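Local coordinates for protein phosphoserine aminotransferase (Bacillus alcalophilus, PDB 1W23) that catalyses the reversible, pyridoxal-phosphate-dependent transamination of 3-phosphohydroxypyruvate to phosphoserine, the second step of serine biosynthesis from 3-phosphoglycerate, at residues A[265-270]-A[295-300]; A[82-87]-A[111-116]; A[27-32]-A[37-42]. One frame throughout, in Å; residues are numbered along the deposited sequence.

Contact 1. Residues A[265-270]-A[295-300]; sequences KQNEEK and SLMNVT
Met297 lays its terminal methyl against the amide of Asn267, CE lying 3.5 Å from Asn267 ND2 and 3.7 Å from Asn267 CG. The methionine chain bends at both chi2 (-75°) and chi3 (99°), which turns the methyl back toward the helix although its CB does not point there. Beside this pair Leu296 CD1 meets the aliphatic part of Glu268, at 3.9 Å from Glu268 CG, on the more exposed flank. The amide of Asn267 is gripped at both ends: ND2 donates to Ser179 O and Asn339 OD1, while OD1 accepts from Lys270 NZ at 2.7 Å in one of the two conformers of that lysine, the ammonium standing above the carbonyl plane. Helix 259-279 is here fastened to the turn that leads into 298-302, the middle strand of the small antiparallel sheet. Ser295 shapes that turn as an ST turn and ST motif, its OG accepting from the backbone N of Met297 and of Asn298; the same OG is hydrogen-bonded to Asn150 OD1 of the cofactor pocket. With an alanine in place of Asn267, Ser179 O and Asn339 OD1 would probably lose their donor, and the Met297 methyl the amide it rests on. One ordered water bridges the segments, accepting from Lys270 NZ at 2.6 Å in the same conformer and lying within bonding distance of Asn267 O and of Leu296 O.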
loop_
_atom_site.group_PDB
_atom_site.type_symbol
_atom_site.label_atom_id
_atom_site.label_comp_id
_atom_site.label_asym_id
_atom_site.label_seq_id
_atom_site.Cartn_x
_atom_site.Cartn_y
_atom_site.Cartn_z
ATOM N N LYS A 265 1.112 18.076 -24.740
ATOM C CA LYS A 265 1.613 19.356 -25.214
ATOM C C LYS A 265 2.480 20.045 -24.141
ATOM O O LYS A 265 3.588 20.539 -24.434
ATOM C CB LYS A 265 0.441 20.274 -25.584
ATOM C CG LYS A 265 0.792 21.641 -26.093
ATOM C CD LYS A 265 -0.504 22.439 -26.368
ATOM C CE LYS A 265 -0.125 23.925 -26.523
ATOM N NZ LYS A 265 0.587 24.105 -27.807
ATOM N N GLN A 266 2.004 20.068 -22.888
ATOM C CA GLN A 266 2.728 20.655 -21.788
ATOM C C GLN A 266 4.045 19.929 -21.573
ATOM O O GLN A 266 5.096 20.565 -21.353
ATOM C CB GLN A 266 1.917 20.615 -20.494
ATOM C CG GLN A 266 0.683 21.491 -20.419
ATOM C CD GLN A 266 1.033 22.877 -19.889
ATOM O OE1 GLN A 266 1.450 23.735 -20.663
ATOM N NE2 GLN A 266 0.921 23.214 -18.611
ATOM N N ASN A 267 4.019 18.618 -21.599
ATOM C CA ASN A 267 5.189 17.788 -21.317
ATOM C C ASN A 267 6.247 17.969 -22.419
ATOM O O ASN A 267 7.452 18.057 -22.126
ATOM C CB ASN A 267 4.790 16.330 -21.164
ATOM C CG ASN A 267 4.034 16.073 -19.854
ATOM O OD1 ASN A 267 4.151 16.808 -18.893
ATOM N ND2 ASN A 267 3.251 14.974 -19.864
ATOM N N GLU A 268 5.786 18.006 -23.674
ATOM C CA GLU A 268 6.746 18.248 -24.762
ATOM C C GLU A 268 7.411 19.622 -24.598
ATOM O O GLU A 268 8.611 19.754 -24.836
ATOM C CB GLU A 268 6.030 18.106 -26.109
ATOM C CG GLU A 268 5.642 16.665 -26.404
ATOM C CD GLU A 268 4.794 16.373 -27.591
ATOM O OE1 GLU A 268 4.350 15.227 -27.796
ATOM O OE2 GLU A 268 4.564 17.319 -28.373
ATOM N N GLU A 269 6.668 20.649 -24.237
ATOM C CA GLU A 269 7.237 21.972 -24.094
ATOM C C GLU A 269 8.253 22.000 -22.963
ATOM O O GLU A 269 9.353 22.599 -23.123
ATOM C CB GLU A 269 6.138 22.997 -23.812
ATOM C CG GLU A 269 6.667 24.370 -23.827
ATOM C CD GLU A 269 5.730 25.536 -23.693
ATOM O OE1 GLU A 269 4.513 25.290 -23.676
ATOM O OE2 GLU A 269 6.381 26.651 -23.654
ATOM N N LYS A 270 7.955 21.426 -21.815
ATOM C CA LYS A 270 8.862 21.560 -20.694
ATOM C C LYS A 270 10.118 20.690 -20.935
ATOM O O LYS A 270 11.204 21.134 -20.607
ATOM C CB LYS A 270 8.118 21.442 -19.426
ATOM C CG LYS A 270 7.681 20.150 -18.980
ATOM C CD LYS A 270 6.595 20.241 -17.827
ATOM C CE LYS A 270 6.810 18.989 -17.034
ATOM N NZ LYS A 270 6.323 17.716 -17.603
ATOM N N SER A 295 13.519 10.549 -23.418
ATOM C CA SER A 295 12.333 10.548 -22.599
ATOM C C SER A 295 11.826 11.969 -22.372
ATOM O O SER A 295 12.570 12.922 -22.160
ATOM C CB SER A 295 12.688 9.923 -21.243
ATOM O OG SER A 295 11.593 10.028 -20.314
ATOM N N LEU A 296 10.493 12.107 -22.362
ATOM C CA LEU A 296 9.797 13.320 -21.946
ATOM C C LEU A 296 9.614 13.414 -20.450
ATOM O O LEU A 296 9.158 14.450 -19.961
ATOM C CB LEU A 296 8.449 13.410 -22.678
ATOM C CG LEU A 296 8.571 13.546 -24.193
ATOM C CD1 LEU A 296 7.184 13.428 -24.820
ATOM C CD2 LEU A 296 9.232 14.857 -24.591
ATOM N N MET A 297 9.915 12.343 -19.713
ATOM C CA MET A 297 9.656 12.206 -18.283
ATOM C C MET A 297 10.913 12.273 -17.394
ATOM O O MET A 297 10.833 12.792 -16.283
ATOM C CB MET A 297 8.930 10.865 -18.038
ATOM C CG MET A 297 7.552 10.795 -18.651
ATOM S SD MET A 297 6.244 11.715 -17.794
ATOM C CE MET A 297 6.104 13.238 -18.740
ATOM N N ASN A 298 12.044 11.726 -17.882
ATOM C CA ASN A 298 13.278 11.713 -17.124
ATOM C C ASN A 298 14.423 12.104 -18.042
ATOM O O ASN A 298 14.708 11.401 -18.977
ATOM C CB ASN A 298 13.580 10.340 -16.492
ATOM C CG ASN A 298 12.427 9.815 -15.663
ATOM O OD1 ASN A 298 11.617 9.022 -16.184
ATOM N ND2 ASN A 298 12.339 10.157 -14.381
ATOM N N VAL A 299 15.054 13.264 -17.762
ATOM C CA VAL A 299 16.135 13.781 -18.603
ATOM C C VAL A 299 17.459 13.492 -17.920
ATOM O O VAL A 299 17.769 14.049 -16.851
ATOM C CB VAL A 299 15.968 15.291 -18.857
ATOM C CG1 VAL A 299 17.112 15.773 -19.729
ATOM C CG2 VAL A 299 14.619 15.635 -19.453
ATOM N N THR A 300 18.244 12.612 -18.529
ATOM C CA THR A 300 19.501 12.144 -17.934
ATOM C C THR A 300 20.698 12.775 -18.633
ATOM O O THR A 300 20.772 12.824 -19.884
ATOM C CB THR A 300 19.556 10.611 -17.966
ATOM O OG1 THR A 300 19.336 10.191 -19.309
ATOM C CG2 THR A 300 18.528 10.000 -17.022
HETATM O O HOH W 1 7.792 16.831 -19.536
#

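Contact 2. Residues A[82-87]-A[111-116]; sequences MLPMNL and KLLGET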
loop_
_atom_site.group_PDB
_atom_site.type_symbol
_atom_site.label_atom_id
_atom_site.label_comp_id
_atom_site.label_asym_id
_atom_site.label_seq_id
_atom_site.Cartn_x
_atom_site.Cartn_y
_atom_site.Cartn_z
ATOM N N MET A 82 3.848 -11.029 -9.975
ATOM C CA MET A 82 2.468 -11.420 -10.163
ATOM C C MET A 82 2.174 -11.738 -11.608
ATOM O O MET A 82 1.436 -12.667 -11.908
ATOM C CB MET A 82 1.584 -10.330 -9.541
ATOM C CG MET A 82 0.155 -10.727 -9.359
ATOM S SD MET A 82 -0.741 -9.457 -8.470
ATOM C CE MET A 82 -2.435 -9.958 -8.611
ATOM N N LEU A 83 2.757 -10.984 -12.540
ATOM C CA LEU A 83 2.505 -11.235 -13.977
ATOM C C LEU A 83 2.917 -12.632 -14.386
ATOM O O LEU A 83 2.074 -13.428 -14.843
ATOM C CB LEU A 83 3.164 -10.123 -14.809
ATOM C CG LEU A 83 3.423 -10.515 -16.325
ATOM C CD1 LEU A 83 2.121 -10.577 -17.045
ATOM C CD2 LEU A 83 4.425 -9.588 -16.983
ATOM N N PRO A 84 4.189 -13.054 -14.199
ATOM C CA PRO A 84 4.526 -14.447 -14.587
ATOM C C PRO A 84 3.813 -15.476 -13.734
ATOM O O PRO A 84 3.487 -16.558 -14.213
ATOM C CB PRO A 84 6.046 -14.472 -14.455
ATOM C CG PRO A 84 6.394 -13.331 -13.511
ATOM C CD PRO A 84 5.393 -12.291 -13.875
ATOM N N MET A 85 3.532 -15.181 -12.462
ATOM C CA MET A 85 2.771 -16.175 -11.663
ATOM C C MET A 85 1.423 -16.505 -12.283
ATOM O O MET A 85 0.935 -17.607 -12.191
ATOM C CB MET A 85 2.361 -15.660 -10.279
ATOM C CG MET A 85 3.480 -15.752 -9.291
ATOM S SD MET A 85 2.909 -15.165 -7.701
ATOM C CE MET A 85 4.405 -15.374 -6.746
ATOM N N ASN A 86 0.800 -15.544 -12.952
ATOM C CA ASN A 86 -0.480 -15.744 -13.569
ATOM C C ASN A 86 -0.411 -16.193 -15.002
ATOM O O ASN A 86 -1.289 -16.956 -15.400
ATOM C CB ASN A 86 -1.347 -14.468 -13.450
ATOM C CG ASN A 86 -1.911 -14.254 -12.062
ATOM O OD1 ASN A 86 -3.100 -14.517 -11.818
ATOM N ND2 ASN A 86 -1.073 -13.802 -11.115
ATOM N N LEU A 87 0.551 -15.760 -15.787
ATOM C CA LEU A 87 0.565 -16.036 -17.219
ATOM C C LEU A 87 1.702 -16.942 -17.685
ATOM O O LEU A 87 1.621 -17.503 -18.792
ATOM C CB LEU A 87 0.640 -14.700 -18.015
ATOM C CG LEU A 87 -0.610 -13.845 -18.127
ATOM C CD1 LEU A 87 -0.285 -12.671 -19.059
ATOM C CD2 LEU A 87 -1.834 -14.661 -18.579
ATOM N N LYS A 111 12.310 -15.229 -14.357
ATOM C CA LYS A 111 13.270 -16.321 -14.414
ATOM C C LYS A 111 13.107 -17.229 -13.230
ATOM O O LYS A 111 13.379 -18.453 -13.350
ATOM C CB LYS A 111 14.689 -15.787 -14.363
ATOM C CG LYS A 111 15.173 -15.158 -15.602
ATOM C CD LYS A 111 16.711 -15.104 -15.604
ATOM C CE LYS A 111 17.238 -14.670 -16.906
ATOM N NZ LYS A 111 18.526 -14.017 -17.144
ATOM N N LEU A 112 12.645 -16.733 -12.085
ATOM C CA LEU A 112 12.384 -17.586 -10.952
ATOM C C LEU A 112 11.193 -18.516 -11.155
ATOM O O LEU A 112 11.065 -19.559 -10.464
ATOM C CB LEU A 112 12.133 -16.744 -9.660
ATOM C CG LEU A 112 13.314 -15.892 -9.181
ATOM C CD1 LEU A 112 13.029 -14.944 -7.984
ATOM C CD2 LEU A 112 14.505 -16.825 -8.880
ATOM N N LEU A 113 10.330 -18.180 -12.069
ATOM C CA LEU A 113 9.066 -18.898 -12.201
ATOM C C LEU A 113 8.923 -19.714 -13.469
ATOM O O LEU A 113 8.048 -20.572 -13.605
ATOM C CB LEU A 113 7.935 -17.888 -12.118
ATOM C CG LEU A 113 7.876 -17.185 -10.751
ATOM C CD1 LEU A 113 6.874 -16.042 -10.842
ATOM C CD2 LEU A 113 7.528 -18.149 -9.616
ATOM N N GLY A 114 9.733 -19.480 -14.484
ATOM C CA GLY A 114 9.613 -20.266 -15.709
ATOM C C GLY A 114 10.636 -19.829 -16.734
ATOM O O GLY A 114 11.595 -19.123 -16.411
ATOM N N GLU A 115 10.454 -20.315 -17.951
ATOM C CA GLU A 115 11.387 -20.013 -19.035
ATOM C C GLU A 115 11.215 -18.570 -19.483
ATOM O O GLU A 115 10.085 -18.091 -19.582
ATOM C CB GLU A 115 11.144 -20.936 -20.239
ATOM C CG GLU A 115 12.153 -20.811 -21.325
ATOM C CD GLU A 115 12.169 -21.815 -22.444
ATOM O OE1 GLU A 115 11.294 -22.730 -22.496
ATOM O OE2 GLU A 115 13.114 -21.686 -23.294
ATOM N N THR A 116 12.348 -17.931 -19.777
ATOM C CA THR A 116 12.394 -16.557 -20.207
ATOM C C THR A 116 13.251 -16.449 -21.489
ATOM O O THR A 116 13.973 -17.351 -21.910
ATOM C CB THR A 116 12.912 -15.607 -19.139
ATOM O OG1 THR A 116 14.247 -15.980 -18.778
ATOM C CG2 THR A 116 12.075 -15.632 -17.900
#
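Leu113 reaches across to helix 75-87 with a single methyl, CD1, which settles against Pro84 and Met85 near the end of that helix. It lies 3.8 Å from Pro84 CG and 3.7 Å from Met85 CG, and is equally close to the backbone, 3.8 Å from Met85 N. The leucine CG stands anti to its own carbonyl carbon (chi1 -64°), a setting that carries the branched end out to the helix; its side chain crosses the proline ring at about a right angle and Met85 obliquely. This is the tight part of the contact. Pro84 is buried, its ring also packing on Ala110 of helix 101-111 and on Tyr144 of strand 142-148. Having no N-H to give, the proline coincides with a kink in the helix. Asn86 ND2 reaches back to Met82 O, four residues earlier, at 2.9 Å, and that oxygen also takes the backbone N of Asn86 from the opposite face of its plane. The other side is looser. There Gly114, with phi at 180°, breaks the helical path as the chain turns into strand 115-121, an outermost strand of the large mixed sheet. Val220 of the second subunit packs on Leu112 on this side, while Pro221 of the same subunit packs on Met85. The contact thus joins helix 75-87 to the link between helix 101-111 and strand 115-121 in the large PLP-binding domain, beside the dimer interface. Since the side chains meet through carbon alone, methyl against methylene and ring, the adhesion rests on van der Waals fit and the exclusion of water, and it has little directional preference.

Contact 3. Residues A[27-32]-A[37-42]; sequences LNFNDT and MELSHR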
loop_
_atom_site.group_PDB
_atom_site.type_symbol
_atom_site.label_atom_id
_atom_site.label_comp_id
_atom_site.label_asym_id
_atom_site.label_seq_id
_atom_site.Cartn_x
_atom_site.Cartn_y
_atom_site.Cartn_z
ATOM N N LEU A 27 -10.324 16.392 7.376
ATOM C CA LEU A 27 -11.000 16.001 8.596
ATOM C C LEU A 27 -12.474 15.705 8.404
ATOM O O LEU A 27 -13.092 15.035 9.258
ATOM C CB LEU A 27 -10.884 17.136 9.646
ATOM C CG LEU A 27 -9.513 17.730 9.842
ATOM C CD1 LEU A 27 -9.517 18.834 10.934
ATOM C CD2 LEU A 27 -8.509 16.662 10.166
ATOM N N ASN A 28 -13.084 16.214 7.335
ATOM C CA ASN A 28 -14.522 16.107 7.084
ATOM C C ASN A 28 -14.753 15.884 5.606
ATOM O O ASN A 28 -14.879 16.898 4.857
ATOM C CB ASN A 28 -15.218 17.349 7.610
ATOM C CG ASN A 28 -16.701 17.388 7.250
ATOM O OD1 ASN A 28 -17.301 16.356 6.928
ATOM N ND2 ASN A 28 -17.268 18.590 7.234
ATOM N N PHE A 29 -14.743 14.654 5.174
ATOM C CA PHE A 29 -14.918 14.286 3.783
ATOM C C PHE A 29 -16.382 14.070 3.443
ATOM O O PHE A 29 -17.068 13.301 4.132
ATOM C CB PHE A 29 -14.133 12.994 3.485
ATOM C CG PHE A 29 -14.298 12.589 2.053
ATOM C CD1 PHE A 29 -13.773 13.402 1.026
ATOM C CD2 PHE A 29 -14.963 11.427 1.698
ATOM C CE1 PHE A 29 -13.960 13.053 -0.289
ATOM C CE2 PHE A 29 -15.076 11.108 0.347
ATOM C CZ PHE A 29 -14.582 11.918 -0.628
ATOM N N ASN A 30 -16.889 14.720 2.407
ATOM C CA ASN A 30 -18.249 14.502 1.903
ATOM C C ASN A 30 -19.299 14.625 2.991
ATOM O O ASN A 30 -20.236 13.877 3.046
ATOM C CB ASN A 30 -18.372 13.147 1.229
ATOM C CG ASN A 30 -19.593 12.911 0.376
ATOM O OD1 ASN A 30 -20.184 11.785 0.319
ATOM N ND2 ASN A 30 -20.014 13.962 -0.277
ATOM N N ASP A 31 -19.109 15.620 3.861
ATOM C CA ASP A 31 -20.021 15.950 4.959
ATOM C C ASP A 31 -20.213 14.811 5.953
ATOM O O ASP A 31 -21.183 14.823 6.745
ATOM C CB ASP A 31 -21.416 16.421 4.412
ATOM C CG ASP A 31 -21.254 17.648 3.557
ATOM O OD1 ASP A 31 -20.723 18.645 4.115
ATOM O OD2 ASP A 31 -21.633 17.583 2.359
ATOM N N THR A 32 -19.302 13.839 5.987
ATOM C CA THR A 32 -19.428 12.725 6.928
ATOM C C THR A 32 -18.867 13.033 8.311
ATOM O O THR A 32 -19.075 12.241 9.262
ATOM C CB THR A 32 -18.709 11.480 6.435
ATOM O OG1 THR A 32 -17.266 11.710 6.420
ATOM C CG2 THR A 32 -19.194 11.024 5.080
ATOM N N MET A 37 -9.641 8.757 5.278
ATOM C CA MET A 37 -8.772 7.754 5.965
ATOM C C MET A 37 -9.489 7.006 7.046
ATOM O O MET A 37 -8.939 6.009 7.528
ATOM C CB MET A 37 -7.505 8.446 6.553
ATOM C CG MET A 37 -6.383 8.665 5.610
ATOM S SD MET A 37 -5.159 9.437 6.601
ATOM C CE MET A 37 -5.445 11.074 6.108
ATOM N N GLU A 38 -10.641 7.485 7.510
ATOM C CA GLU A 38 -11.360 6.925 8.649
ATOM C C GLU A 38 -12.633 6.199 8.229
ATOM O O GLU A 38 -13.366 5.699 9.105
ATOM C CB GLU A 38 -11.725 8.051 9.615
ATOM C CG GLU A 38 -10.522 8.699 10.304
ATOM C CD GLU A 38 -10.969 9.851 11.175
ATOM O OE1 GLU A 38 -11.533 10.832 10.637
ATOM O OE2 GLU A 38 -10.815 9.735 12.433
ATOM N N LEU A 39 -12.931 6.181 6.934
ATOM C CA LEU A 39 -14.156 5.560 6.415
ATOM C C LEU A 39 -13.969 4.097 6.110
ATOM O O LEU A 39 -12.877 3.617 5.766
ATOM C CB LEU A 39 -14.522 6.217 5.077
ATOM C CG LEU A 39 -14.835 7.672 5.080
ATOM C CD1 LEU A 39 -15.033 8.135 3.636
ATOM C CD2 LEU A 39 -16.093 8.002 5.905
ATOM N N SER A 40 -15.082 3.363 6.168
ATOM C CA SER A 40 -15.100 2.044 5.596
ATOM C C SER A 40 -14.925 2.079 4.086
ATOM O O SER A 40 -15.489 2.953 3.417
ATOM C CB SER A 40 -16.481 1.380 5.872
ATOM O OG SER A 40 -16.539 0.101 5.275
ATOM N N HIS A 41 -14.219 1.111 3.522
ATOM C CA HIS A 41 -14.150 0.965 2.069
ATOM C C HIS A 41 -15.464 0.475 1.475
ATOM O O HIS A 41 -15.583 0.469 0.238
ATOM C CB HIS A 41 -12.963 0.046 1.697
ATOM C CG HIS A 41 -12.981 -1.304 2.304
ATOM N ND1 HIS A 41 -12.861 -1.402 3.701
ATOM C CD2 HIS A 41 -13.078 -2.550 1.764
ATOM C CE1 HIS A 41 -12.917 -2.674 3.998
ATOM N NE2 HIS A 41 -13.020 -3.397 2.822
ATOM N N ARG A 42 -16.442 0.142 2.308
ATOM C CA ARG A 42 -17.775 -0.201 1.846
ATOM C C ARG A 42 -18.783 0.903 2.117
ATOM O O ARG A 42 -19.998 0.697 1.941
ATOM C CB ARG A 42 -18.222 -1.470 2.561
ATOM C CG ARG A 42 -17.361 -2.620 2.179
ATOM C CD ARG A 42 -17.368 -2.936 0.688
ATOM N NE ARG A 42 -16.615 -4.205 0.608
ATOM C CZ ARG A 42 -16.514 -4.878 -0.523
ATOM N NH1 ARG A 42 -17.126 -4.387 -1.599
ATOM N NH2 ARG A 42 -15.796 -5.996 -0.469
HETATM O O HOH W 2 -11.782 13.560 11.211
#
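Leu39 bridges to the turn at 29-32 with both its methyls, CD1 going to the Phe29 ring and CD2 to the Thr32 hydroxyl. Two residues earlier, Met37 opens the segment in a short 3-10 stretch, its side chain packing on Leu19 of the second subunit. Glu38 comes next, and its carboxylate works in two directions: OE1 receives a water that also donates to Leu27 O, 2.8 Å from each oxygen, while OE2 accepts from the backbone N of Leu14 of the second subunit. Then comes Leu39, buried; a chi1 of -62° sets its CG anti to the carbonyl carbon and directs the two methyls at the turn. CD1 approaches Phe29 CD2 obliquely at 3.8 Å, and CD2 comes to 3.9 Å from Thr32 OG1. The type I' turn from Phe29 to Thr32 holds those partners in place: Phe29 O accepts from Thr32 N at 3.0 Å and from Thr32 OG1 at 2.8 Å, the hydroxyl lying in the carbonyl plane. The Phe29 ring in turn meets Tyr245 nearly perpendicularly and packs on Val49 of helix 44-61. Beyond Leu39, Ser40 forms an ST turn, its OG accepting from Arg42 N at 3.0 Å. This turn holds the backbone at Arg42, which probably binds L-glutamate, as in related enzymes. The chemistry is therefore divided: the leucine methyls touch ring and hydroxyl by van der Waals contact alone, whereas the Glu38 carboxylate ties the loop through water to Leu27 O and directly to Leu14 N of the second subunit.

Along the chain the contacts follow in series, contact 3 first, then contact 2, then contact 1, and none touches another. Their centres stand 33 to 39 Å apart, with contacts 1 and 2 on opposite sides of the chain's centre. Contact 3 lies in the loop between helices 16-24 and 44-61, contact 2 beside the edge strand 115-121 of the large mixed sheet. Both meet the second subunit and so lie at the dimer interface of this class-V aminotransferase. Contact 1, by contrast, joins helix 259-279 to the small antiparallel sheet within one chain, and it lies close to the cofactor, the Met297 side chain being about 9 Å from it.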